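Local coordinates for protein HIAXHD3 (Humicola insolens, PDB 3ZXK) that probably removes arabinofuranose side chains from arabinoxylan as an exo-acting family 43 glycoside hydrolase, at residues Asn139-Ala144 against Ala166-Asp171; Ala144-Asp149 against Met154-Gly159; Tyr98-Gly101 against Arg106-Leu109. All coordinates share one frame; numbering follows the deposited sequence.

In the fold
The three contacts cluster in two neighbouring blades of the five-bladed propeller characteristic of family 43. Interactions 1 and 2 have centres about 6 Å apart and share Ala-144; strand 163-168 of interaction 1 pairs with 154-158 of interaction 2, Ala-166 N lying 2.8 Å from Ile-156 O. Interaction 3 belongs to the preceding blade, its centre about 8 Å from that of interaction 1; Thr-107 OG1, 2.7 Å from Asn-139 O, joins the two. Interactions 2 and 3 pack blade on blade, with Met-154 CE 3.4 Å from Tyr-100 OH. Interaction 1 reaches the glycan through Tyr-142, whereas the side chains of Tyr-158 and Thr-107 lie about 11 and 13 Å from bound xylopyranose.

Interaction 1 of 3, residues Asn139-Ala144 against Ala166-Asp171; sequences NCYYDA and AQLSPD. With XYP (beta-D-xylopyranose), chain C.
The phenol end of Tyr-141 runs against two aliphatic side chains of 166-171, and this small patch is the whole of the direct contact. Ala-166 presents its methyl group obliquely to the ring, CB lying 3.6 Å from Tyr-141 OH and 3.8 Å from CZ. Leu-168 comes past in the opposite direction, and its CD2 branch stops 3.8 Å from the same Tyr-141 OH. With CG anti to the carbonyl carbon (chi1 -64°), the ring of Tyr-141 reaches out from the centre of an inverse gamma turn toward strand 163-168. No hydrogen bond spans the two segments; the buried hydroxyl is instead satisfied by Gln-175 OE1, which also receives Asn-139 ND2.

The loose, solvent side is the far end of 166-171: Pro-170 and Asp-171 are exposed, and the turn there is held by Ser-169 OG donating to Asp-171 OD1 (2.9 Å), nearly in line with the C-O bond. On the other side, Tyr-142 turns into the glycan pocket: its OH sits 2.7 Å from O5 of the xylopyranose, and its CZ lies 3.6 Å from C5 of the same sugar. Asp-143 OD1 stands 3.3 Å above one face of the Tyr-142 ring, toward the rim, while Tyr-142 OH is also hydrogen-bonded to Glu-192. The disulfide from Cys-140 to Cys-102 fastens the loop further. The chemistry is thus divided between adjacent tyrosines: Tyr-141 is held by apolar packing and by its bond to Gln-175, which probably fixes this part of the loop, and Tyr-142 offers its phenol to the sugar.

Interaction 2 of 3, residues Ala144-Asp149 against Met154-Gly159; sequences AGLLID and MYIAYG
The ring of Tyr-155 is met at its edge by Asp-149, whose CB lies in the ring plane 3.9 Å from CE2. A water also lies in that plane, bridging Tyr-155 OH and Asp-149 OD2 at 2.7 Å from each. The carboxylate is turned 67° from the ring; its CG is anti to the backbone N, which carries OD2 obliquely past CE2. OD2 is hydrogen-bonded to Tyr-203 OH as well, and OD1 forms a salt bridge with Lys-198, so the buried carboxylate is well supplied with polar partners and probably keeps its charge. The ring is packed further against Met-196 of the next sheet. The Tyr-158 ring has Ile-156 O in plane at its edge and meets the ring of Tyr-141.

The backbones form an antiparallel hairpin, the first two strands of a four-stranded propeller blade, with 145-148 at its edge. Gly-145 with Ala-157 and Leu-147 with Tyr-155 are its hydrogen-bonded pairs. The first is the more bent, Gly-145 N reaching Ala-157 O at 2.7 Å with an angle at the hydrogen of 148°; in the second, Leu-147 N points at Tyr-155 O at 171°.

On the face carrying Leu-146, Ile-148, Met-154 and Ile-156, the side chains that meet across the strands are apolar. A bend at chi3 of Met-154 brings its CE to Leu-146 CD1 (3.9 Å), whose other side-chain neighbour is Ile-156 CG1 (4.0 Å). The same CD1 comes closer still to the backbone, 3.4 Å from Tyr-155 O. Ile-148 lies alongside Met-154, both pointing the same way, with CG1 against CG. At the other end the CB methyl of Ala-144 fits 3.7 Å from Ile-156 CG2. Beyond this layer stand Tyr-98 and Tyr-100 of the preceding blade.

Interaction 3 of 3, residues Tyr98-Gly101 against Arg106-Leu109; sequences YWYG and RTYL
Leu-109 lays its CD1 methyl over the face of the Tyr-100 ring, 3.7 Å from the centroid and only 12° off the normal, a well-centred CH-pi contact. The leucine CG is anti to the backbone N (chi1 169°), which brings the isobutyl group back across the neighbouring strand. The same methyl comes 3.2 Å from Trp-99 O and packs on Tyr-98 CD2 at 3.8 Å, so two tyrosines share one branch, while the other branch, CD2, comes 3.9 Å from Tyr-100 OH, itself hydrogen-bonded to Gly-172 O. Replacing Tyr-100 with an alanine would probably leave Leu-109 CD1 without the ring face beneath it and Gly-172 O without its hydroxyl partner.

Hydrogen bonding across the segments is confined to the backbone of one pair. Gly-101 N donates to Tyr-108 O (3.0 Å), in the carbonyl plane, and Tyr-108 N returns a bond to Gly-101 O (2.9 Å), arriving from above the plane at an almost straight 171°. CA-H groups of Tyr-100 and Leu-109 add weaker contacts to the carbonyl oxygens of Tyr-108 and Trp-99.

Aromatic groups frame the glycine: Gly-101 N lies 3.6 Å above one face of the Trp-99 indole, toward its rim, and Gly-101 O sits in plane at the edge of the Tyr-108 ring. Such an antiparallel hairpin, here strands 96-103 and 106-113, forms the middle of a four-stranded blade in the five-bladed beta-propeller of family 43.

Interaction 1 of 3, residues Asn139-Ala144 against Ala166-Asp171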
loop_
_atom_site.group_PDB
_atom_site.type_symbol
_atom_site.label_atom_id
_atom_site.label_comp_id
_atom_site.label_asym_id
_atom_site.label_seq_id
_atom_site.Cartn_x
_atom_site.Cartn_y
_atom_site.Cartn_z
ATOM N N ASN A 139 24.377 3.563 2.194
ATOM C CA ASN A 139 24.157 4.633 1.234
ATOM C C ASN A 139 22.651 4.678 1.089
ATOM O O ASN A 139 21.997 3.650 1.253
ATOM C CB ASN A 139 24.818 4.302 -0.102
ATOM C CG ASN A 139 24.905 5.507 -1.034
ATOM O OD1 ASN A 139 24.565 6.646 -0.668
ATOM N ND2 ASN A 139 25.380 5.266 -2.245
ATOM N N CYS A 140 22.089 5.853 0.852
ATOM C CA CYS A 140 20.648 5.913 0.673
ATOM C C CYS A 140 20.321 5.846 -0.803
ATOM O O CYS A 140 20.641 6.770 -1.563
ATOM C CB CYS A 140 19.997 7.142 1.299
ATOM S SG CYS A 140 18.204 7.097 0.968
ATOM N N TYR A 141 19.706 4.738 -1.202
ATOM C CA TYR A 141 19.252 4.602 -2.562
ATOM C C TYR A 141 17.821 5.110 -2.613
ATOM O O TYR A 141 16.880 4.323 -2.727
ATOM C CB TYR A 141 19.329 3.148 -2.991
ATOM C CG TYR A 141 20.730 2.565 -3.027
ATOM C CD1 TYR A 141 21.871 3.378 -3.226
ATOM C CD2 TYR A 141 20.909 1.192 -2.912
ATOM C CE1 TYR A 141 23.139 2.816 -3.293
ATOM C CE2 TYR A 141 22.176 0.631 -2.977
ATOM C CZ TYR A 141 23.283 1.442 -3.145
ATOM O OH TYR A 141 24.517 0.842 -3.194
ATOM N N TYR A 142 17.670 6.433 -2.555
ATOM C CA TYR A 142 16.346 7.075 -2.584
ATOM C C TYR A 142 15.658 6.751 -3.918
ATOM O O TYR A 142 16.264 6.909 -4.979
ATOM C CB TYR A 142 16.479 8.594 -2.447
ATOM C CG TYR A 142 15.138 9.288 -2.561
ATOM C CD1 TYR A 142 14.265 9.344 -1.483
ATOM C CD2 TYR A 142 14.716 9.838 -3.769
ATOM C CE1 TYR A 142 13.008 9.944 -1.603
ATOM C CE2 TYR A 142 13.478 10.458 -3.890
ATOM C CZ TYR A 142 12.628 10.494 -2.813
ATOM O OH TYR A 142 11.403 11.104 -2.933
ATOM N N ASP A 143 14.412 6.269 -3.864
ATOM C CA ASP A 143 13.688 5.877 -5.072
ATOM C C ASP A 143 14.503 4.873 -5.933
ATOM O O ASP A 143 14.856 5.101 -7.110
ATOM C CB ASP A 143 13.259 7.126 -5.857
ATOM C CG ASP A 143 11.987 7.764 -5.294
ATOM O OD1 ASP A 143 11.656 7.550 -4.118
ATOM O OD2 ASP A 143 11.316 8.473 -6.050
ATOM N N ALA A 144 14.769 3.735 -5.308
ATOM C CA ALA A 144 15.644 2.712 -5.860
ATOM C C ALA A 144 14.928 1.946 -6.971
ATOM O O ALA A 144 13.713 1.682 -6.874
ATOM C CB ALA A 144 16.043 1.745 -4.745
ATOM N N ALA A 166 24.380 2.401 -8.935
ATOM C CA ALA A 166 25.285 1.598 -8.121
ATOM C C ALA A 166 25.365 0.178 -8.662
ATOM O O ALA A 166 24.360 -0.392 -9.145
ATOM C CB ALA A 166 24.792 1.519 -6.678
ATOM N N GLN A 167 26.565 -0.383 -8.602
ATOM C CA GLN A 167 26.774 -1.799 -8.843
ATOM C C GLN A 167 26.901 -2.491 -7.492
ATOM O O GLN A 167 27.622 -2.002 -6.621
ATOM C CB GLN A 167 28.045 -2.010 -9.654
ATOM C CG GLN A 167 28.258 -3.470 -10.004
ATOM C CD GLN A 167 29.519 -3.732 -10.807
ATOM O OE1 GLN A 167 29.940 -2.910 -11.611
ATOM N NE2 GLN A 167 30.099 -4.901 -10.621
ATOM N N LEU A 168 26.177 -3.590 -7.307
ATOM C CA LEU A 168 26.285 -4.359 -6.072
ATOM C C LEU A 168 27.219 -5.547 -6.193
ATOM O O LEU A 168 27.587 -5.949 -7.291
ATOM C CB LEU A 168 24.903 -4.853 -5.657
ATOM C CG LEU A 168 23.793 -3.810 -5.660
ATOM C CD1 LEU A 168 22.589 -4.476 -5.053
ATOM C CD2 LEU A 168 24.177 -2.581 -4.852
ATOM N N SER A 169 27.619 -6.073 -5.035
ATOM C CA SER A 169 28.440 -7.265 -4.998
ATOM C C SER A 169 27.643 -8.479 -5.537
ATOM O O SER A 169 26.401 -8.439 -5.636
ATOM C CB SER A 169 28.899 -7.531 -3.559
ATOM O OG SER A 169 27.780 -7.647 -2.703
ATOM N N PRO A 170 28.350 -9.561 -5.888
ATOM C CA PRO A 170 27.620 -10.711 -6.426
ATOM C C PRO A 170 26.458 -11.198 -5.542
ATOM O O PRO A 170 25.425 -11.622 -6.086
ATOM C CB PRO A 170 28.722 -11.769 -6.589
ATOM C CG PRO A 170 29.955 -10.955 -6.889
ATOM C CD PRO A 170 29.809 -9.673 -6.114
ATOM N N ASP A 171 26.613 -11.173 -4.211
ATOM C CA ASP A 171 25.516 -11.596 -3.332
ATOM C C ASP A 171 24.444 -10.513 -3.055
ATOM O O ASP A 171 23.474 -10.773 -2.350
ATOM C CB ASP A 171 26.040 -12.221 -2.022
ATOM C CG ASP A 171 26.736 -11.231 -1.121
ATOM O OD1 ASP A 171 26.712 -9.999 -1.402
ATOM O OD2 ASP A 171 27.351 -11.685 -0.121
HETATM C C1 XYP C . 10.337 14.676 -1.647
HETATM C C2 XYP C . 10.666 14.796 -0.160
HETATM C C3 XYP C . 12.160 15.069 0.031
HETATM C C4 XYP C . 12.973 13.984 -0.679
HETATM C C5 XYP C . 12.621 14.002 -2.162
HETATM O O2 XYP C . 9.872 15.826 0.439
HETATM O O3 XYP C . 12.467 15.089 1.426
HETATM O O4 XYP C . 14.388 14.135 -0.489
HETATM O O5 XYP C . 11.215 13.730 -2.286
#

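Interaction 2 of 3, residues Ala144-Asp149 against Met154-Gly159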
loop_
_atom_site.group_PDB
_atom_site.type_symbol
_atom_site.label_atom_id
_atom_site.label_comp_id
_atom_site.label_asym_id
_atom_site.label_seq_id
_atom_site.Cartn_x
_atom_site.Cartn_y
_atom_site.Cartn_z
ATOM N N ALA A 144 14.769 3.735 -5.308
ATOM C CA ALA A 144 15.644 2.712 -5.860
ATOM C C ALA A 144 14.928 1.946 -6.971
ATOM O O ALA A 144 13.713 1.682 -6.874
ATOM C CB ALA A 144 16.043 1.745 -4.745
ATOM N N GLY A 145 15.705 1.580 -7.989
ATOM C CA GLY A 145 15.262 0.664 -9.046
ATOM C C GLY A 145 16.326 -0.381 -9.331
ATOM O O GLY A 145 17.375 -0.074 -9.950
ATOM N N LEU A 146 16.035 -1.620 -8.919
ATOM C CA LEU A 146 16.933 -2.754 -9.103
ATOM C C LEU A 146 16.834 -3.364 -10.492
ATOM O O LEU A 146 15.732 -3.553 -11.004
ATOM C CB LEU A 146 16.571 -3.859 -8.070
ATOM C CG LEU A 146 17.278 -5.222 -8.146
ATOM C CD1 LEU A 146 18.763 -5.034 -7.899
ATOM C CD2 LEU A 146 16.696 -6.211 -7.141
ATOM N N LEU A 147 17.998 -3.719 -11.062
ATOM C CA LEU A 147 18.102 -4.534 -12.252
ATOM C C LEU A 147 19.022 -5.712 -11.952
ATOM O O LEU A 147 20.116 -5.499 -11.480
ATOM C CB LEU A 147 18.708 -3.707 -13.431
ATOM C CG LEU A 147 19.185 -4.568 -14.616
ATOM C CD1 LEU A 147 18.000 -5.259 -15.253
ATOM C CD2 LEU A 147 19.922 -3.761 -15.667
ATOM N N ILE A 148 18.566 -6.929 -12.192
ATOM C CA ILE A 148 19.476 -8.066 -12.239
ATOM C C ILE A 148 19.793 -8.325 -13.712
ATOM O O ILE A 148 18.921 -8.788 -14.456
ATOM C CB ILE A 148 18.840 -9.296 -11.551
ATOM C CG1 ILE A 148 18.372 -8.890 -10.129
ATOM C CG2 ILE A 148 19.776 -10.507 -11.611
ATOM C CD1 ILE A 148 17.722 -9.988 -9.314
ATOM N N ASP A 149 21.034 -8.022 -14.113
ATOM C CA ASP A 149 21.443 -8.063 -15.499
ATOM C C ASP A 149 21.545 -9.505 -16.040
ATOM O O ASP A 149 21.512 -10.475 -15.292
ATOM C CB ASP A 149 22.751 -7.278 -15.661
ATOM C CG ASP A 149 22.962 -6.773 -17.056
ATOM O OD1 ASP A 149 22.101 -7.026 -17.947
ATOM O OD2 ASP A 149 23.998 -6.109 -17.268
ATOM N N MET A 154 24.056 -7.276 -10.362
ATOM C CA MET A 154 22.960 -6.483 -9.856
ATOM C C MET A 154 23.344 -4.988 -9.789
ATOM O O MET A 154 24.462 -4.617 -9.336
ATOM C CB MET A 154 22.535 -7.027 -8.493
ATOM C CG MET A 154 22.036 -8.472 -8.563
ATOM S SD MET A 154 21.793 -9.127 -6.910
ATOM C CE MET A 154 20.339 -8.230 -6.410
ATOM N N TYR A 155 22.426 -4.131 -10.255
ATOM C CA TYR A 155 22.583 -2.677 -10.275
ATOM C C TYR A 155 21.366 -2.041 -9.650
ATOM O O TYR A 155 20.273 -2.580 -9.759
ATOM C CB TYR A 155 22.694 -2.156 -11.738
ATOM C CG TYR A 155 23.873 -2.718 -12.486
ATOM C CD1 TYR A 155 25.142 -2.146 -12.389
ATOM C CD2 TYR A 155 23.723 -3.860 -13.271
ATOM C CE1 TYR A 155 26.214 -2.706 -13.058
ATOM C CE2 TYR A 155 24.801 -4.416 -13.952
ATOM C CZ TYR A 155 26.039 -3.815 -13.832
ATOM O OH TYR A 155 27.138 -4.334 -14.477
ATOM N N ILE A 156 21.565 -0.879 -9.027
ATOM C CA ILE A 156 20.442 -0.069 -8.549
ATOM C C ILE A 156 20.582 1.372 -9.058
ATOM O O ILE A 156 21.589 2.035 -8.801
ATOM C CB ILE A 156 20.293 -0.086 -7.009
ATOM C CG1 ILE A 156 19.981 -1.521 -6.532
ATOM C CG2 ILE A 156 19.210 0.895 -6.542
ATOM C CD1 ILE A 156 19.924 -1.698 -5.027
ATOM N N ALA A 157 19.579 1.808 -9.812
ATOM C CA ALA A 157 19.427 3.195 -10.192
ATOM C C ALA A 157 18.662 3.910 -9.060
ATOM O O ALA A 157 17.725 3.349 -8.466
ATOM C CB ALA A 157 18.694 3.312 -11.539
ATOM N N TYR A 158 19.067 5.140 -8.735
ATOM C CA TYR A 158 18.430 5.861 -7.638
ATOM C C TYR A 158 18.699 7.329 -7.726
ATOM O O TYR A 158 19.541 7.753 -8.510
ATOM C CB TYR A 158 18.920 5.317 -6.282
ATOM C CG TYR A 158 20.379 5.605 -6.018
ATOM C CD1 TYR A 158 21.379 4.785 -6.536
ATOM C CD2 TYR A 158 20.756 6.697 -5.226
ATOM C CE1 TYR A 158 22.724 5.045 -6.288
ATOM C CE2 TYR A 158 22.093 6.964 -4.963
ATOM C CZ TYR A 158 23.080 6.124 -5.487
ATOM O OH TYR A 158 24.408 6.398 -5.238
ATOM N N GLY A 159 17.965 8.111 -6.941
ATOM C CA GLY A 159 18.345 9.522 -6.777
ATOM C C GLY A 159 17.201 10.473 -7.015
ATOM O O GLY A 159 16.152 10.100 -7.534
HETATM O O HOH W 1 26.495 -6.292 -16.214
#

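Interaction 3 of 3, residues Tyr98-Gly101 against Arg106-Leu109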
loop_
_atom_site.group_PDB
_atom_site.type_symbol
_atom_site.label_atom_id
_atom_site.label_comp_id
_atom_site.label_asym_id
_atom_site.label_seq_id
_atom_site.Cartn_x
_atom_site.Cartn_y
_atom_site.Cartn_z
ATOM N N TYR A 98 14.543 -10.383 -4.116
ATOM C CA TYR A 98 15.293 -9.331 -3.441
ATOM C C TYR A 98 14.479 -8.034 -3.391
ATOM O O TYR A 98 14.168 -7.439 -4.440
ATOM C CB TYR A 98 16.607 -9.007 -4.150
ATOM C CG TYR A 98 17.674 -10.082 -4.121
ATOM C CD1 TYR A 98 17.488 -11.310 -4.777
ATOM C CD2 TYR A 98 18.883 -9.869 -3.464
ATOM C CE1 TYR A 98 18.467 -12.302 -4.757
ATOM C CE2 TYR A 98 19.877 -10.855 -3.461
ATOM C CZ TYR A 98 19.657 -12.082 -4.089
ATOM O OH TYR A 98 20.651 -13.031 -4.101
ATOM N N TRP A 99 14.259 -7.534 -2.186
ATOM C CA TRP A 99 13.577 -6.257 -1.962
ATOM C C TRP A 99 14.581 -5.288 -1.374
ATOM O O TRP A 99 15.190 -5.587 -0.348
ATOM C CB TRP A 99 12.384 -6.445 -0.986
ATOM C CG TRP A 99 11.691 -5.129 -0.687
ATOM C CD1 TRP A 99 10.682 -4.545 -1.428
ATOM C CD2 TRP A 99 12.011 -4.171 0.362
ATOM N NE1 TRP A 99 10.341 -3.316 -0.913
ATOM C CE2 TRP A 99 11.108 -3.035 0.175
ATOM C CE3 TRP A 99 12.910 -4.145 1.417
ATOM C CZ2 TRP A 99 11.112 -1.939 1.028
ATOM C CZ3 TRP A 99 12.920 -3.022 2.258
ATOM C CH2 TRP A 99 12.036 -1.947 2.070
ATOM N N TYR A 100 14.763 -4.135 -2.007
ATOM C CA TYR A 100 15.616 -3.116 -1.390
ATOM C C TYR A 100 14.759 -1.875 -1.172
ATOM O O TYR A 100 13.985 -1.496 -2.071
ATOM C CB TYR A 100 16.768 -2.703 -2.305
ATOM C CG TYR A 100 17.807 -3.750 -2.613
ATOM C CD1 TYR A 100 17.600 -4.706 -3.619
ATOM C CD2 TYR A 100 19.029 -3.772 -1.907
ATOM C CE1 TYR A 100 18.579 -5.665 -3.905
ATOM C CE2 TYR A 100 20.007 -4.729 -2.190
ATOM C CZ TYR A 100 19.771 -5.662 -3.190
ATOM O OH TYR A 100 20.721 -6.620 -3.485
ATOM N N GLY A 101 14.993 -1.204 -0.052
ATOM C CA GLY A 101 14.344 0.097 0.174
ATOM C C GLY A 101 15.184 0.959 1.096
ATOM O O GLY A 101 15.666 0.465 2.121
ATOM N N ARG A 106 19.468 4.829 5.204
ATOM C CA ARG A 106 20.162 3.534 4.967
ATOM C C ARG A 106 19.283 2.650 4.097
ATOM O O ARG A 106 18.070 2.758 4.154
ATOM C CB ARG A 106 20.438 2.767 6.258
ATOM C CG ARG A 106 21.243 3.525 7.288
ATOM C CD ARG A 106 21.451 2.669 8.527
ATOM N NE ARG A 106 22.746 1.992 8.513
ATOM C CZ ARG A 106 23.202 1.240 9.517
ATOM N NH1 ARG A 106 22.455 1.061 10.601
ATOM N NH2 ARG A 106 24.397 0.661 9.443
ATOM N N THR A 107 19.892 1.739 3.346
ATOM C CA THR A 107 19.158 0.882 2.445
ATOM C C THR A 107 19.121 -0.535 3.006
ATOM O O THR A 107 20.159 -1.091 3.376
ATOM C CB THR A 107 19.804 0.911 1.049
ATOM O OG1 THR A 107 19.784 2.255 0.572
ATOM C CG2 THR A 107 19.006 0.036 0.068
ATOM N N TYR A 108 17.920 -1.108 3.067
ATOM C CA TYR A 108 17.692 -2.411 3.704
ATOM C C TYR A 108 17.349 -3.421 2.631
ATOM O O TYR A 108 16.574 -3.092 1.715
ATOM C CB TYR A 108 16.521 -2.313 4.694
ATOM C CG TYR A 108 16.841 -1.414 5.853
ATOM C CD1 TYR A 108 16.668 -0.019 5.770
ATOM C CD2 TYR A 108 17.330 -1.950 7.042
ATOM C CE1 TYR A 108 16.993 0.811 6.834
ATOM C CE2 TYR A 108 17.634 -1.128 8.129
ATOM C CZ TYR A 108 17.470 0.245 8.015
ATOM O OH TYR A 108 17.792 1.051 9.085
ATOM N N LEU A 109 17.959 -4.610 2.709
ATOM C CA LEU A 109 17.649 -5.710 1.818
ATOM C C LEU A 109 16.922 -6.797 2.580
ATOM O O LEU A 109 17.420 -7.282 3.592
ATOM C CB LEU A 109 18.930 -6.313 1.231
ATOM C CG LEU A 109 18.746 -7.631 0.502
ATOM C CD1 LEU A 109 17.793 -7.483 -0.686
ATOM C CD2 LEU A 109 20.119 -8.138 0.068
#